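Local atomic coordinates of Myo-inositol 2-dehydrogenase (Thermotoga maritima, PDB entry 3EZY), a protein that catalyses the NAD(+)-dependent oxidation of myo-inositol to scyllo-inosose and thus probably serves in myo-inositol degradation. Residues T141-R153 with V216-D228. Residues are numbered along the deposited sequence; the frame is centred on the assembly and turned at random.
Sequences TIGKPHVLRITSR and VLRFKSGALGVID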
loop_
_atom_site.group_PDB
_atom_site.type_symbol
_atom_site.label_atom_id
_atom_site.label_comp_id
_atom_site.label_asym_id
_atom_site.label_seq_id
_atom_site.Cartn_x
_atom_site.Cartn_y
_atom_site.Cartn_z
ATOM N N THR A 141 -1.357 -21.989 6.689
ATOM C CA THR A 141 -0.509 -20.865 6.315
ATOM C C THR A 141 -0.107 -19.917 7.463
ATOM O O THR A 141 0.961 -19.312 7.403
ATOM C CB THR A 141 -1.158 -20.026 5.182
ATOM O OG1 THR A 141 -1.319 -20.848 4.011
ATOM C CG2 THR A 141 -0.269 -18.919 4.820
ATOM N N ILE A 142 -0.952 -19.755 8.484
ATOM C CA ILE A 142 -0.552 -18.939 9.633
ATOM C C ILE A 142 -0.235 -19.776 10.880
ATOM O O ILE A 142 -0.043 -19.238 11.997
ATOM C CB ILE A 142 -1.536 -17.741 9.907
ATOM C CG1 ILE A 142 -2.994 -18.201 10.009
ATOM C CG2 ILE A 142 -1.379 -16.716 8.791
ATOM C CD1 ILE A 142 -3.359 -18.867 11.355
ATOM N N GLY A 143 -0.072 -21.086 10.682
ATOM C CA GLY A 143 0.164 -21.967 11.844
ATOM C C GLY A 143 -1.111 -22.184 12.648
ATOM O O GLY A 143 -2.229 -22.134 12.108
ATOM N N LYS A 144 -0.966 -22.382 13.950
ATOM C CA LYS A 144 -2.116 -22.460 14.832
ATOM C C LYS A 144 -2.728 -21.066 15.126
ATOM O O LYS A 144 -2.022 -20.183 15.600
ATOM C CB LYS A 144 -1.707 -23.136 16.141
ATOM C CG LYS A 144 -2.903 -23.476 17.004
ATOM C CD LYS A 144 -2.636 -24.642 17.951
ATOM C CE LYS A 144 -3.969 -25.314 18.324
ATOM N NZ LYS A 144 -4.927 -25.326 17.152
ATOM N N PRO A 145 -4.047 -20.877 14.887
ATOM C CA PRO A 145 -4.591 -19.501 15.094
ATOM C C PRO A 145 -4.578 -19.094 16.579
ATOM O O PRO A 145 -4.891 -19.897 17.425
ATOM C CB PRO A 145 -6.031 -19.588 14.532
ATOM C CG PRO A 145 -5.945 -20.769 13.531
ATOM C CD PRO A 145 -5.048 -21.762 14.261
ATOM N N HIS A 146 -4.165 -17.868 16.882
ATOM C CA HIS A 146 -4.149 -17.367 18.253
ATOM C C HIS A 146 -5.176 -16.241 18.465
ATOM O O HIS A 146 -5.917 -16.212 19.446
ATOM C CB HIS A 146 -2.727 -16.873 18.588
ATOM C CG HIS A 146 -1.726 -17.995 18.754
ATOM N ND1 HIS A 146 -0.416 -17.778 19.126
ATOM C CD2 HIS A 146 -1.868 -19.339 18.639
ATOM C CE1 HIS A 146 0.224 -18.937 19.188
ATOM N NE2 HIS A 146 -0.635 -19.905 18.899
ATOM N N VAL A 147 -5.225 -15.300 17.532
ATOM C CA VAL A 147 -6.141 -14.161 17.708
ATOM C C VAL A 147 -6.861 -13.827 16.419
ATOM O O VAL A 147 -6.228 -13.716 15.347
ATOM C CB VAL A 147 -5.359 -12.910 18.114
ATOM C CG1 VAL A 147 -6.313 -11.661 18.187
ATOM C CG2 VAL A 147 -4.693 -13.140 19.433
ATOM N N LEU A 148 -8.173 -13.663 16.525
ATOM C CA LEU A 148 -9.033 -13.236 15.409
ATOM C C LEU A 148 -9.446 -11.793 15.618
ATOM O O LEU A 148 -9.867 -11.422 16.721
ATOM C CB LEU A 148 -10.325 -14.073 15.354
ATOM C CG LEU A 148 -11.447 -13.705 14.352
ATOM C CD1 LEU A 148 -11.016 -13.848 12.898
ATOM C CD2 LEU A 148 -12.769 -14.522 14.623
ATOM N N ARG A 149 -9.410 -11.004 14.550
ATOM C CA ARG A 149 -9.987 -9.669 14.579
ATOM C C ARG A 149 -10.940 -9.447 13.408
ATOM O O ARG A 149 -10.563 -9.676 12.251
ATOM C CB ARG A 149 -8.887 -8.649 14.476
ATOM C CG ARG A 149 -9.393 -7.236 14.424
ATOM C CD ARG A 149 -9.311 -6.583 13.048
ATOM N NE ARG A 149 -9.768 -5.182 13.118
ATOM C CZ ARG A 149 -8.951 -4.119 13.227
ATOM N NH1 ARG A 149 -7.614 -4.293 13.296
ATOM N NH2 ARG A 149 -9.475 -2.876 13.302
ATOM N N ILE A 150 -12.147 -8.969 13.707
ATOM C CA ILE A 150 -13.102 -8.603 12.679
ATOM C C ILE A 150 -13.639 -7.216 12.954
ATOM O O ILE A 150 -14.071 -6.893 14.065
ATOM C CB ILE A 150 -14.289 -9.604 12.614
ATOM C CG1 ILE A 150 -13.787 -11.024 12.297
ATOM C CG2 ILE A 150 -15.411 -9.095 11.644
ATOM C CD1 ILE A 150 -14.885 -12.097 12.350
ATOM N N THR A 151 -13.611 -6.380 11.933
ATOM C CA THR A 151 -14.254 -5.072 12.025
ATOM C C THR A 151 -15.317 -5.099 10.974
ATOM O O THR A 151 -15.021 -5.451 9.835
ATOM C CB THR A 151 -13.243 -3.973 11.691
ATOM O OG1 THR A 151 -12.243 -3.958 12.714
ATOM C CG2 THR A 151 -13.916 -2.590 11.552
ATOM N N SER A 152 -16.550 -4.772 11.340
ATOM C CA SER A 152 -17.637 -4.674 10.360
ATOM C C SER A 152 -18.492 -3.487 10.666
ATOM O O SER A 152 -19.227 -3.479 11.672
ATOM C CB SER A 152 -18.517 -5.920 10.345
ATOM O OG SER A 152 -17.746 -7.037 9.913
ATOM N N ARG A 153 -18.391 -2.492 9.788
ATOM C CA ARG A 153 -19.108 -1.224 9.904
ATOM C C ARG A 153 -19.864 -0.963 8.587
ATOM O O ARG A 153 -19.325 -1.214 7.482
ATOM C CB ARG A 153 -18.127 -0.067 10.204
ATOM C CG ARG A 153 -17.057 -0.390 11.228
ATOM C CD ARG A 153 -16.104 0.794 11.514
ATOM N NE ARG A 153 -15.260 0.477 12.668
ATOM C CZ ARG A 153 -13.958 0.694 12.753
ATOM N NH1 ARG A 153 -13.278 1.301 11.754
ATOM N NH2 ARG A 153 -13.332 0.302 13.859
ATOM N N VAL A 216 -15.972 -9.917 22.538
ATOM C CA VAL A 216 -14.824 -10.780 22.695
ATOM C C VAL A 216 -15.294 -12.216 22.672
ATOM O O VAL A 216 -16.291 -12.555 23.309
ATOM C CB VAL A 216 -14.131 -10.562 24.065
ATOM C CG1 VAL A 216 -12.941 -11.548 24.232
ATOM C CG2 VAL A 216 -13.686 -9.134 24.202
ATOM N N LEU A 217 -14.557 -13.064 21.957
ATOM C CA LEU A 217 -14.877 -14.474 21.799
ATOM C C LEU A 217 -13.725 -15.285 22.383
ATOM O O LEU A 217 -12.571 -14.984 22.120
ATOM C CB LEU A 217 -14.988 -14.848 20.320
ATOM C CG LEU A 217 -15.820 -13.924 19.428
ATOM C CD1 LEU A 217 -15.681 -14.386 17.949
ATOM C CD2 LEU A 217 -17.286 -13.951 19.867
ATOM N N ARG A 218 -14.048 -16.299 23.180
ATOM C CA ARG A 218 -13.090 -17.318 23.551
ATOM C C ARG A 218 -13.478 -18.631 22.859
ATOM O O ARG A 218 -14.588 -19.210 23.081
ATOM C CB ARG A 218 -13.027 -17.502 25.068
ATOM C CG ARG A 218 -12.346 -18.796 25.458
ATOM C CD ARG A 218 -12.200 -18.940 26.968
ATOM N NE ARG A 218 -11.204 -18.023 27.500
ATOM C CZ ARG A 218 -9.902 -18.291 27.570
ATOM N NH1 ARG A 218 -9.429 -19.461 27.141
ATOM N NH2 ARG A 218 -9.075 -17.385 28.063
ATOM N N PHE A 219 -12.571 -19.110 22.030
ATOM C CA PHE A 219 -12.785 -20.360 21.313
ATOM C C PHE A 219 -12.332 -21.579 22.115
ATOM O O PHE A 219 -11.517 -21.491 23.042
ATOM C CB PHE A 219 -12.018 -20.344 20.006
ATOM C CG PHE A 219 -12.483 -19.296 19.037
ATOM C CD1 PHE A 219 -13.460 -19.604 18.081
ATOM C CD2 PHE A 219 -11.942 -17.994 19.088
ATOM C CE1 PHE A 219 -13.869 -18.653 17.150
ATOM C CE2 PHE A 219 -12.345 -17.030 18.188
ATOM C CZ PHE A 219 -13.314 -17.338 17.217
ATOM N N LYS A 220 -12.847 -22.732 21.713
ATOM C CA LYS A 220 -12.527 -24.010 22.352
ATOM C C LYS A 220 -11.026 -24.218 22.575
ATOM O O LYS A 220 -10.627 -24.662 23.636
ATOM C CB LYS A 220 -13.105 -25.129 21.488
ATOM C CG LYS A 220 -12.830 -26.533 21.947
ATOM C CD LYS A 220 -13.553 -27.504 20.986
ATOM C CE LYS A 220 -12.870 -28.870 20.928
ATOM N NZ LYS A 220 -12.971 -29.511 22.290
ATOM N N SER A 221 -10.200 -23.856 21.593
ATOM C CA SER A 221 -8.741 -24.018 21.670
ATOM C C SER A 221 -8.041 -23.030 22.617
ATOM O O SER A 221 -6.841 -23.151 22.852
ATOM C CB SER A 221 -8.118 -23.855 20.265
ATOM O OG SER A 221 -8.200 -22.485 19.823
ATOM N N GLY A 222 -8.768 -22.039 23.128
ATOM C CA GLY A 222 -8.132 -20.937 23.865
ATOM C C GLY A 222 -7.781 -19.724 22.997
ATOM O O GLY A 222 -7.432 -18.679 23.511
ATOM N N ALA A 223 -7.842 -19.875 21.678
ATOM C CA ALA A 223 -7.714 -18.716 20.770
ATOM C C ALA A 223 -8.746 -17.672 21.212
ATOM O O ALA A 223 -9.792 -18.017 21.799
ATOM C CB ALA A 223 -7.975 -19.160 19.336
ATOM N N LEU A 224 -8.442 -16.404 21.000
ATOM C CA LEU A 224 -9.358 -15.308 21.311
ATOM C C LEU A 224 -9.740 -14.517 20.062
ATOM O O LEU A 224 -8.986 -14.424 19.122
ATOM C CB LEU A 224 -8.702 -14.348 22.319
ATOM C CG LEU A 224 -8.291 -15.052 23.599
ATOM C CD1 LEU A 224 -7.272 -14.222 24.365
ATOM C CD2 LEU A 224 -9.523 -15.420 24.460
ATOM N N GLY A 225 -10.897 -13.888 20.078
ATOM C CA GLY A 225 -11.236 -13.006 18.977
ATOM C C GLY A 225 -11.963 -11.785 19.466
ATOM O O GLY A 225 -12.511 -11.772 20.584
ATOM N N VAL A 226 -11.952 -10.741 18.638
ATOM C CA VAL A 226 -12.598 -9.478 18.972
ATOM C C VAL A 226 -13.313 -8.994 17.728
ATOM O O VAL A 226 -12.721 -8.861 16.641
ATOM C CB VAL A 226 -11.606 -8.347 19.358
ATOM C CG1 VAL A 226 -12.427 -7.061 19.708
ATOM C CG2 VAL A 226 -10.703 -8.718 20.539
ATOM N N ILE A 227 -14.605 -8.792 17.848
ATOM C CA ILE A 227 -15.350 -8.246 16.733
ATOM C C ILE A 227 -15.687 -6.843 17.171
ATOM O O ILE A 227 -16.060 -6.692 18.341
ATOM C CB ILE A 227 -16.678 -8.978 16.561
ATOM C CG1 ILE A 227 -16.454 -10.420 16.184
ATOM C CG2 ILE A 227 -17.564 -8.224 15.516
ATOM C CD1 ILE A 227 -17.723 -11.324 16.268
ATOM N N ASP A 228 -15.583 -5.845 16.276
ATOM C CA ASP A 228 -16.203 -4.539 16.551
ATOM C C ASP A 228 -17.132 -4.089 15.423
ATOM O O ASP A 228 -16.829 -4.340 14.231
ATOM C CB ASP A 228 -15.158 -3.451 16.927
ATOM C CG ASP A 228 -14.346 -2.984 15.754
ATOM O OD1 ASP A 228 -14.626 -1.871 15.232
ATOM O OD2 ASP A 228 -13.433 -3.744 15.356
HETATM O O HOH W 1 -5.763 -22.301 18.230
HETATM O O HOH W 2 -16.621 -0.434 14.991
#
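Strand 145-153 and residues 224-228 of strand 224-230 run parallel, zipped by six backbone hydrogen bonds, the first from Leu-224 N to His-146 O and the last from Ser-152 N to Asp-228 O (2.9 Å).

Asp-228 carries the direct side-chain polar contacts. Its chi1 of 73° sets CG between the backbone N and the carbonyl carbon, which brings the carboxylate within bonding distance of Thr-151 and Arg-153. Thr-151 OG1 donates to OD2 of Asp-228 (2.9 Å) on its syn side, while Arg-153 NH2 makes a salt bridge to Asp-228 OD1 (2.9 Å), the guanidinium and carboxylate planes 57° apart. A water joins that same OD1 to Arg-153 NE. Thr-151 CG2 lies over the centre of the Arg-153 guanidinium, and Thr-151 OG1 also accepts from both NE and NH2 of Arg-149, side-on. Arg-149 of the second subunit adds a salt bridge to Asp-228 OD2, tying this cluster to the subunit interface.

On the opposite face the contact is apolar: Leu-148 CD2 meets the edge of the Phe-219 ring at CZ (3.9 Å), and helix 174-185 packs on Leu-148 and Ile-150.

The type I turn from Phe-219 to Gly-222 links strands 212-219 and 224-230 into a beta hairpin beside 145-153, continuing the mixed sheet of the Gfo/Idh/MocA C-terminal domain.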